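Local coordinates for sugar isomerase (Sinorhizobium meliloti, PDB 3QC0), which binds zinc in a TIM barrel of the xylose isomerase-like family and probably isomerises a sugar, at residues A[36-41]-A[64-69]; A[101-106]-A[140-145]; A[145-150]-A[177-182]. One frame throughout, in Å; residues are numbered along the deposited sequence. Where two conformers were deposited one is given.

The three contacts follow one another along the chain and track part of the rim of the eight-stranded parallel barrel. Contact 1 joins the turn after strand 34-36 to the end of strand 60-68. Contact 2 pairs the next two strands, 100-103 and 139-141; its centre lies about 11 Å from that of contact 1, and the two touch because strands 60-68 and 100-103 are neighbours in the sheet. Contact 3 sets the loop after strand 139-141 against helix 178-181, its centre about 9 Å from that of contact 2, with H145 common to both. Zinc ligands E142 and D177 lie in contacts 2 and 3, while contact 1 flanks the same site.

Contact 1: A[36-41]-A[64-69]; sequences APWRDQ and LCRGGF
The indole of W38 lies with one face on C65, whose CB sits over the centre of the five-membered ring, 3.5 Å from the centroid, as a CH-pi contact. SG of C65 follows over the same face at 4.3 Å from that centroid, a sulfur-aromatic contact. At the far end of the indole, CZ3 of W38 meets NE of R66 at 3.5 Å, the ring and guanidinium planes turned 45° apart. The R66 guanidinium carries CE2 of F69 over one face, and its NE binds an unidentified ligand. The R39 guanidinium has O of R66 at its edge, while its NE and NH1 form salt bridges to E91 and D84 of helix 75-94, respectively.

All this sits at the C-terminal rim of neighbouring parallel strands of the TIM barrel, where W38 and C65 form a single backbone bridge and W38 is the N-cap residue of helix 39-45. N of C65 donates to O of P37 at 3.0 Å, almost straight at 177°. N of R39 donates to O of C65 at 2.8 Å, bent to 141°.

CD1 of L64 closes on O of P37 at 3.4 Å. The side chain of W38 also touches E248, a zinc ligand, and its NE1 is hydrogen-bonded to N10.

Contact 2: A[101-106]-A[140-145]; sequences VLVAGG and AIEPLH
Backbone hydrogen bonds link L102 to both A140 and E142 in the parallel pairing of two adjacent barrel strands. N of L102 donates to O of A140 at 2.8 Å, and O of L102 accepts from N of E142 at 3.1 Å, at 164°. V101 pairs with A140 and L102 with I141; the side chains of V101 and A140 lie on one face of the sheet, those of L102 and I141 on the other, against helix 114-135. That helix connects the two strands, making a beta-alpha-beta unit of the TIM barrel.

A water extends the polar link beyond the strands. It donates to O of L102 at 2.8 Å and to O of E142 at 2.6 Å, and accepts a weak bond from N of A104. The carbonyl of L102 is therefore gripped twice, by a peptide N-H and by the water.

The valines make van der Waals contacts. CG1 of V101 approaches OE1 of E142 to 3.6 Å, the two side chains meeting at a slant. CG2 of V103 lies 3.8 Å from the same OE1, V103 running alongside E142 and pointing the same way. In an apolar contact, CG1 of V103 meets CD2 of L144 at 3.9 Å, these side chains crossing at about a right angle.

E142 has CG anti to its backbone N (chi1 -167°) and an extended chain beyond, and its OE2 binds the zinc ion together with D177, H204 and E248. One carboxylate oxygen thus serves the metal while the other, in the conformer described, has two valine methyls beside it and also comes close to an unidentified bound ligand. With its N-H bonded to the neighbouring strand and its carbonyl to the water, this metal ligand is held through its backbone.

Contact 3: A[145-150]-A[177-182]; sequences HPMYAA and DVYHVW
Backbones of H145 and H180 come to 4.0 Å between CA atoms, where the short 3-10 turn 146-148 meets helix 178-181. The imidazole of H180 meets both H145 and Y148: its ND1 is 3.0 Å from N of H145, and its CE1 is 3.7 Å from CE2 of Y148. The Y148 and H180 rings meet rim to rim, with planes at 83° and neither over the face of the other.

The H145 ring turns its edge to the helix, with CD2 3.4 Å from O of Y179. That oxygen is buried without a polar partner, the C-H edge in front of it. ND1 of H145 accepts from N of M147 at 3.1 Å in the ring plane, and NE2 shares a water with NE1 of W182, whose own bond to it is weak. The methyl CE of M147, a selenomethionine, lies over one face of H145, offset toward the rim, and also reaches CE2 of Y179 at 3.9 Å. OH of Y148 touches that same CE2 at 3.8 Å and is hydrogen-bonded to O of M215.

D177 caps the helix, its OD1 accepting from N of Y179 at 2.9 Å, while its OD2 binds zinc. One carboxylate therefore joins the helix start to the metal. The H180 side chain lies close to zinc and hydrogen-bonds an unidentified ligand through NE2, placing this ring at the zinc pocket.

Contact 1: A[36-41]-A[64-69]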
loop_
_atom_site.group_PDB
_atom_site.type_symbol
_atom_site.label_atom_id
_atom_site.label_comp_id
_atom_site.label_asym_id
_atom_site.label_seq_id
_atom_site.Cartn_x
_atom_site.Cartn_y
_atom_site.Cartn_z
ATOM N N ALA A 36 0.030 -25.366 -1.863
ATOM C CA ALA A 36 1.172 -24.625 -1.339
ATOM C C ALA A 36 1.068 -24.636 0.173
ATOM O O ALA A 36 0.287 -23.881 0.759
ATOM C CB ALA A 36 1.205 -23.190 -1.904
ATOM N N PRO A 37 1.811 -25.547 0.828
ATOM C CA PRO A 37 1.807 -25.579 2.265
ATOM C C PRO A 37 2.774 -24.577 2.879
ATOM O O PRO A 37 3.642 -24.027 2.188
ATOM C CB PRO A 37 2.282 -26.987 2.573
ATOM C CG PRO A 37 3.322 -27.231 1.506
ATOM C CD PRO A 37 2.765 -26.519 0.261
ATOM N N TRP A 38 2.602 -24.379 4.181
ATOM C CA TRP A 38 3.475 -23.553 4.959
ATOM C C TRP A 38 4.417 -24.389 5.805
ATOM O O TRP A 38 4.108 -25.546 6.183
ATOM C CB TRP A 38 2.652 -22.617 5.850
ATOM C CG TRP A 38 1.930 -21.565 5.089
ATOM C CD1 TRP A 38 1.044 -21.733 4.073
ATOM C CD2 TRP A 38 2.083 -20.145 5.242
ATOM N NE1 TRP A 38 0.624 -20.516 3.598
ATOM C CE2 TRP A 38 1.248 -19.536 4.307
ATOM C CE3 TRP A 38 2.821 -19.346 6.109
ATOM C CZ2 TRP A 38 1.117 -18.154 4.214
ATOM C CZ3 TRP A 38 2.697 -17.960 5.995
ATOM C CH2 TRP A 38 1.880 -17.397 5.044
ATOM N N ARG A 39 5.553 -23.808 6.162
ATOM C CA ARG A 39 6.595 -24.567 6.844
ATOM C C ARG A 39 6.152 -25.079 8.207
ATOM O O ARG A 39 6.567 -26.169 8.614
ATOM C CB ARG A 39 7.844 -23.718 6.986
ATOM C CG ARG A 39 8.494 -23.436 5.619
ATOM C CD ARG A 39 9.649 -22.522 5.774
ATOM N NE ARG A 39 10.771 -23.122 6.457
ATOM C CZ ARG A 39 11.761 -22.442 7.033
ATOM N NH1 ARG A 39 11.735 -21.108 7.063
ATOM N NH2 ARG A 39 12.756 -23.038 7.580
ATOM N N ASP A 40 5.299 -24.327 8.885
ATOM C CA ASP A 40 4.794 -24.748 10.211
ATOM C C ASP A 40 3.892 -25.944 10.064
ATOM O O ASP A 40 3.945 -26.841 10.912
ATOM C CB ASP A 40 4.131 -23.614 11.014
ATOM C CG ASP A 40 2.968 -22.936 10.301
ATOM O OD1 ASP A 40 2.775 -23.067 9.088
ATOM O OD2 ASP A 40 2.234 -22.208 11.011
ATOM N N GLN A 41 3.100 -25.976 8.996
ATOM C CA GLN A 41 2.208 -27.111 8.727
ATOM C C GLN A 41 3.006 -28.362 8.407
ATOM O O GLN A 41 2.650 -29.488 8.846
ATOM C CB GLN A 41 1.277 -26.804 7.568
ATOM C CG GLN A 41 0.340 -25.605 7.838
ATOM C CD GLN A 41 -0.482 -25.227 6.628
ATOM O OE1 GLN A 41 0.050 -25.109 5.521
ATOM N NE2 GLN A 41 -1.808 -25.003 6.836
ATOM N N LEU A 64 6.396 -23.289 -1.529
ATOM C CA LEU A 64 6.471 -23.513 -0.081
ATOM C C LEU A 64 6.530 -22.120 0.558
ATOM O O LEU A 64 7.353 -21.278 0.163
ATOM C CB LEU A 64 7.709 -24.316 0.308
ATOM C CG LEU A 64 7.940 -24.551 1.798
ATOM C CD1 LEU A 64 6.796 -25.390 2.447
ATOM C CD2 LEU A 64 9.315 -25.213 2.045
ATOM N N CYS A 65 5.659 -21.892 1.536
ATOM C CA CYS A 65 5.621 -20.625 2.257
ATOM C C CYS A 65 6.212 -20.769 3.653
ATOM O O CYS A 65 5.680 -21.561 4.462
ATOM C CB CYS A 65 4.199 -20.130 2.399
ATOM S SG CYS A 65 3.443 -19.601 0.878
ATOM N N ARG A 66 7.270 -20.047 4.022
ATOM C CA ARG A 66 8.031 -19.116 3.193
ATOM C C ARG A 66 9.406 -18.953 3.793
ATOM O O ARG A 66 9.628 -19.172 4.988
ATOM C CB ARG A 66 7.334 -17.719 3.105
ATOM C CG ARG A 66 7.230 -16.911 4.400
ATOM C CD ARG A 66 6.210 -17.391 5.334
ATOM N NE ARG A 66 5.772 -16.383 6.314
ATOM C CZ ARG A 66 5.895 -16.412 7.621
ATOM N NH1 ARG A 66 6.423 -17.450 8.298
ATOM N NH2 ARG A 66 5.392 -15.364 8.293
ATOM N N GLY A 67 10.336 -18.496 2.959
ATOM C CA GLY A 67 11.597 -17.955 3.421
ATOM C C GLY A 67 11.507 -16.431 3.448
ATOM O O GLY A 67 10.408 -15.860 3.412
ATOM N N GLY A 68 12.666 -15.815 3.553
ATOM C CA GLY A 68 12.813 -14.367 3.613
ATOM C C GLY A 68 13.270 -13.900 4.973
ATOM O O GLY A 68 14.126 -14.486 5.603
ATOM N N PHE A 69 12.635 -12.818 5.431
ATOM C CA PHE A 69 12.925 -12.191 6.715
ATOM C C PHE A 69 14.393 -11.932 6.925
ATOM O O PHE A 69 14.982 -12.311 7.929
ATOM C CB PHE A 69 12.250 -13.014 7.838
ATOM C CG PHE A 69 10.778 -13.075 7.645
ATOM C CD1 PHE A 69 10.003 -11.976 7.947
ATOM C CD2 PHE A 69 10.174 -14.192 7.083
ATOM C CE1 PHE A 69 8.607 -11.976 7.700
ATOM C CE2 PHE A 69 8.805 -14.193 6.834
ATOM C CZ PHE A 69 8.039 -13.093 7.138
#

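Contact 2: A[101-106]-A[140-145]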
loop_
_atom_site.group_PDB
_atom_site.type_symbol
_atom_site.label_atom_id
_atom_site.label_comp_id
_atom_site.label_asym_id
_atom_site.label_seq_id
_atom_site.Cartn_x
_atom_site.Cartn_y
_atom_site.Cartn_z
ATOM N N VAL A 101 8.796 -19.407 -1.766
ATOM C CA VAL A 101 8.327 -18.031 -1.706
ATOM C C VAL A 101 9.134 -17.258 -0.659
ATOM O O VAL A 101 9.373 -17.764 0.424
ATOM C CB VAL A 101 6.818 -17.998 -1.390
ATOM C CG1 VAL A 101 6.336 -16.563 -1.190
ATOM C CG2 VAL A 101 6.016 -18.680 -2.525
ATOM N N LEU A 102 9.560 -16.034 -0.994
ATOM C CA LEU A 102 10.340 -15.219 -0.098
ATOM C C LEU A 102 9.547 -13.962 0.279
ATOM O O LEU A 102 9.198 -13.147 -0.595
ATOM C CB LEU A 102 11.693 -14.783 -0.683
ATOM C CG LEU A 102 12.631 -15.911 -1.160
ATOM C CD1 LEU A 102 13.902 -15.243 -1.746
ATOM C CD2 LEU A 102 12.963 -16.878 -0.028
ATOM N N VAL A 103 9.276 -13.836 1.565
ATOM C CA VAL A 103 8.650 -12.660 2.175
ATOM C C VAL A 103 9.773 -11.894 2.844
ATOM O O VAL A 103 10.386 -12.388 3.778
ATOM C CB VAL A 103 7.569 -13.091 3.167
ATOM C CG1 VAL A 103 7.009 -11.872 3.913
ATOM C CG2 VAL A 103 6.417 -13.798 2.461
ATOM N N ALA A 104 10.113 -10.709 2.308
ATOM C CA ALA A 104 11.454 -10.116 2.461
ATOM C C ALA A 104 11.899 -9.815 3.885
ATOM O O ALA A 104 13.095 -9.783 4.160
ATOM C CB ALA A 104 11.586 -8.808 1.621
ATOM N N GLY A 105 10.945 -9.499 4.759
ATOM C CA GLY A 105 11.234 -8.940 6.069
ATOM C C GLY A 105 11.099 -7.442 6.041
ATOM O O GLY A 105 11.361 -6.805 5.028
ATOM N N GLY A 106 10.690 -6.890 7.171
ATOM C CA GLY A 106 10.587 -5.442 7.357
ATOM C C GLY A 106 11.888 -4.812 7.857
ATOM O O GLY A 106 12.987 -5.389 7.768
ATOM N N ALA A 140 11.376 -17.393 -5.293
ATOM C CA ALA A 140 10.337 -16.487 -5.782
ATOM C C ALA A 140 10.189 -15.331 -4.823
ATOM O O ALA A 140 9.584 -15.479 -3.758
ATOM C CB ALA A 140 8.984 -17.234 -5.939
ATOM N N ILE A 141 10.732 -14.176 -5.197
ATOM C CA ILE A 141 10.501 -12.944 -4.436
ATOM C C ILE A 141 9.042 -12.567 -4.609
ATOM O O ILE A 141 8.563 -12.367 -5.744
ATOM C CB ILE A 141 11.390 -11.793 -4.949
ATOM C CG1 ILE A 141 12.885 -12.134 -4.896
ATOM C CG2 ILE A 141 11.077 -10.478 -4.175
ATOM C CD1 ILE A 141 13.796 -11.077 -5.553
ATOM N N GLU A 142 8.354 -12.446 -3.486
ATOM C CA GLU A 142 6.935 -12.044 -3.494
ATOM C C GLU A 142 6.871 -10.569 -3.081
ATOM O O GLU A 142 7.050 -10.249 -1.919
ATOM C CB GLU A 142 6.110 -12.904 -2.542
ATOM C CG GLU A 142 4.611 -12.722 -2.761
ATOM C CD GLU A 142 3.752 -13.441 -1.755
ATOM O OE1 GLU A 142 4.254 -13.716 -0.664
ATOM O OE2 GLU A 142 2.586 -13.706 -2.094
ATOM N N PRO A 143 6.696 -9.657 -4.052
ATOM C CA PRO A 143 6.417 -8.276 -3.567
ATOM C C PRO A 143 5.141 -8.309 -2.731
ATOM O O PRO A 143 4.163 -8.962 -3.122
ATOM C CB PRO A 143 6.260 -7.464 -4.859
ATOM C CG PRO A 143 5.907 -8.476 -5.913
ATOM C CD PRO A 143 6.635 -9.755 -5.510
ATOM N N LEU A 144 5.166 -7.602 -1.609
ATOM C CA LEU A 144 4.070 -7.580 -0.661
ATOM C C LEU A 144 3.422 -6.203 -0.699
ATOM O O LEU A 144 4.052 -5.197 -1.017
ATOM C CB LEU A 144 4.511 -7.897 0.769
ATOM C CG LEU A 144 4.041 -9.265 1.300
ATOM C CD1 LEU A 144 4.669 -10.453 0.538
ATOM C CD2 LEU A 144 4.251 -9.317 2.813
ATOM N N HIS A 145 2.134 -6.187 -0.354
ATOM C CA HIS A 145 1.398 -4.958 -0.332
ATOM C C HIS A 145 2.195 -3.922 0.457
ATOM O O HIS A 145 2.718 -4.222 1.523
ATOM C CB HIS A 145 0.047 -5.136 0.338
ATOM C CG HIS A 145 -0.907 -4.053 0.009
ATOM N ND1 HIS A 145 -0.835 -2.798 0.591
ATOM C CD2 HIS A 145 -1.967 -4.036 -0.838
ATOM C CE1 HIS A 145 -1.838 -2.058 0.110
ATOM N NE2 HIS A 145 -2.501 -2.763 -0.796
HETATM O O HOH W 1 9.143 -10.312 -0.337
#

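Contact 3: A[145-150]-A[177-182]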
loop_
_atom_site.group_PDB
_atom_site.type_symbol
_atom_site.label_atom_id
_atom_site.label_comp_id
_atom_site.label_asym_id
_atom_site.label_seq_id
_atom_site.Cartn_x
_atom_site.Cartn_y
_atom_site.Cartn_z
ATOM N N HIS A 145 2.134 -6.187 -0.354
ATOM C CA HIS A 145 1.398 -4.958 -0.332
ATOM C C HIS A 145 2.195 -3.922 0.457
ATOM O O HIS A 145 2.718 -4.222 1.523
ATOM C CB HIS A 145 0.047 -5.136 0.338
ATOM C CG HIS A 145 -0.907 -4.053 0.009
ATOM N ND1 HIS A 145 -0.835 -2.798 0.591
ATOM C CD2 HIS A 145 -1.967 -4.036 -0.838
ATOM C CE1 HIS A 145 -1.838 -2.058 0.110
ATOM N NE2 HIS A 145 -2.501 -2.763 -0.796
ATOM N N PRO A 146 2.199 -2.677 -0.031
ATOM C CA PRO A 146 2.898 -1.625 0.691
ATOM C C PRO A 146 2.540 -1.460 2.168
ATOM O O PRO A 146 3.370 -0.979 2.929
ATOM C CB PRO A 146 2.551 -0.357 -0.118
ATOM C CG PRO A 146 2.523 -0.887 -1.543
ATOM C CD PRO A 146 1.914 -2.294 -1.425
HETATM N N MSE A 147 1.334 -1.847 2.587
HETATM C CA MSE A 147 0.977 -1.743 3.994
HETATM C C MSE A 147 1.814 -2.621 4.900
HETATM O O MSE A 147 1.839 -2.379 6.106
HETATM C CB MSE A 147 -0.518 -1.987 4.255
HETATM C CG MSE A 147 -0.974 -3.340 3.970
HETATM SE SE MSE A 147 -3.007 -3.305 4.116
HETATM C CE MSE A 147 -3.247 -4.892 3.098
ATOM N N TYR A 148 2.523 -3.607 4.302
ATOM C CA TYR A 148 3.399 -4.499 5.038
ATOM C C TYR A 148 4.863 -4.061 5.097
ATOM O O TYR A 148 5.721 -4.772 5.651
ATOM C CB TYR A 148 3.334 -5.895 4.389
ATOM C CG TYR A 148 1.908 -6.456 4.344
ATOM C CD1 TYR A 148 1.111 -6.506 5.489
ATOM C CD2 TYR A 148 1.360 -6.942 3.179
ATOM C CE1 TYR A 148 -0.189 -7.010 5.448
ATOM C CE2 TYR A 148 0.082 -7.455 3.130
ATOM C CZ TYR A 148 -0.719 -7.463 4.254
ATOM O OH TYR A 148 -2.000 -8.027 4.180
ATOM N N ALA A 149 5.189 -2.909 4.505
ATOM C CA ALA A 149 6.570 -2.485 4.309
ATOM C C ALA A 149 7.403 -2.431 5.568
ATOM O O ALA A 149 8.589 -2.721 5.537
ATOM C CB ALA A 149 6.641 -1.122 3.547
ATOM N N ALA A 150 6.820 -1.924 6.662
ATOM C CA ALA A 150 7.623 -1.644 7.852
ATOM C C ALA A 150 8.000 -2.876 8.635
ATOM O O ALA A 150 9.045 -2.897 9.255
ATOM C CB ALA A 150 6.904 -0.652 8.799
ATOM N N ASP A 177 1.164 -12.071 -6.492
ATOM C CA ASP A 177 -0.032 -12.288 -5.664
ATOM C C ASP A 177 -0.907 -11.075 -5.856
ATOM O O ASP A 177 -0.475 -9.956 -5.610
ATOM C CB ASP A 177 0.406 -12.463 -4.213
ATOM C CG ASP A 177 -0.733 -12.724 -3.246
ATOM O OD1 ASP A 177 -1.850 -12.247 -3.495
ATOM O OD2 ASP A 177 -0.471 -13.413 -2.226
ATOM N N VAL A 178 -2.096 -11.294 -6.395
ATOM C CA VAL A 178 -2.982 -10.183 -6.762
ATOM C C VAL A 178 -3.257 -9.286 -5.568
ATOM O O VAL A 178 -3.441 -8.076 -5.745
ATOM C CB VAL A 178 -4.299 -10.680 -7.383
ATOM C CG1 VAL A 178 -3.973 -11.469 -8.697
ATOM C CG2 VAL A 178 -5.136 -11.540 -6.411
ATOM N N TYR A 179 -3.268 -9.845 -4.363
ATOM C CA TYR A 179 -3.552 -9.025 -3.183
ATOM C C TYR A 179 -2.522 -7.924 -3.026
ATOM O O TYR A 179 -2.801 -6.818 -2.641
ATOM C CB TYR A 179 -3.577 -9.861 -1.893
ATOM C CG TYR A 179 -4.406 -9.249 -0.795
ATOM C CD1 TYR A 179 -5.793 -9.193 -0.904
ATOM C CD2 TYR A 179 -3.823 -8.724 0.360
ATOM C CE1 TYR A 179 -6.572 -8.614 0.089
ATOM C CE2 TYR A 179 -4.599 -8.168 1.379
ATOM C CZ TYR A 179 -5.982 -8.116 1.233
ATOM O OH TYR A 179 -6.771 -7.589 2.238
ATOM N N HIS A 180 -1.276 -8.269 -3.328
ATOM C CA HIS A 180 -0.158 -7.389 -3.065
ATOM C C HIS A 180 0.087 -6.386 -4.184
ATOM O O HIS A 180 0.738 -5.348 -3.942
ATOM C CB HIS A 180 1.114 -8.221 -2.868
ATOM C CG HIS A 180 1.030 -9.149 -1.706
ATOM N ND1 HIS A 180 0.514 -8.751 -0.489
ATOM C CD2 HIS A 180 1.406 -10.449 -1.561
ATOM C CE1 HIS A 180 0.544 -9.784 0.344
ATOM N NE2 HIS A 180 1.085 -10.817 -0.279
ATOM N N VAL A 181 -0.347 -6.727 -5.413
ATOM C CA VAL A 181 0.042 -5.941 -6.596
ATOM C C VAL A 181 -1.098 -5.313 -7.405
ATOM O O VAL A 181 -0.803 -4.525 -8.308
ATOM C CB VAL A 181 0.912 -6.821 -7.596
ATOM C CG1 VAL A 181 2.078 -7.497 -6.897
ATOM C CG2 VAL A 181 0.037 -7.884 -8.346
ATOM N N TRP A 182 -2.359 -5.671 -7.134
ATOM C CA TRP A 182 -3.469 -5.320 -8.032
ATOM C C TRP A 182 -3.568 -3.802 -8.273
ATOM O O TRP A 182 -3.995 -3.374 -9.336
ATOM C CB TRP A 182 -4.810 -5.825 -7.509
ATOM C CG TRP A 182 -5.308 -5.082 -6.338
ATOM C CD1 TRP A 182 -4.969 -5.257 -5.047
ATOM C CD2 TRP A 182 -6.193 -3.947 -6.377
ATOM N NE1 TRP A 182 -5.606 -4.316 -4.258
ATOM C CE2 TRP A 182 -6.372 -3.510 -5.062
ATOM C CE3 TRP A 182 -6.870 -3.324 -7.396
ATOM C CZ2 TRP A 182 -7.204 -2.419 -4.736
ATOM C CZ3 TRP A 182 -7.662 -2.241 -7.108
ATOM C CH2 TRP A 182 -7.837 -1.789 -5.766
HETATM O O HOH W 2 -4.893 -1.954 -2.104
#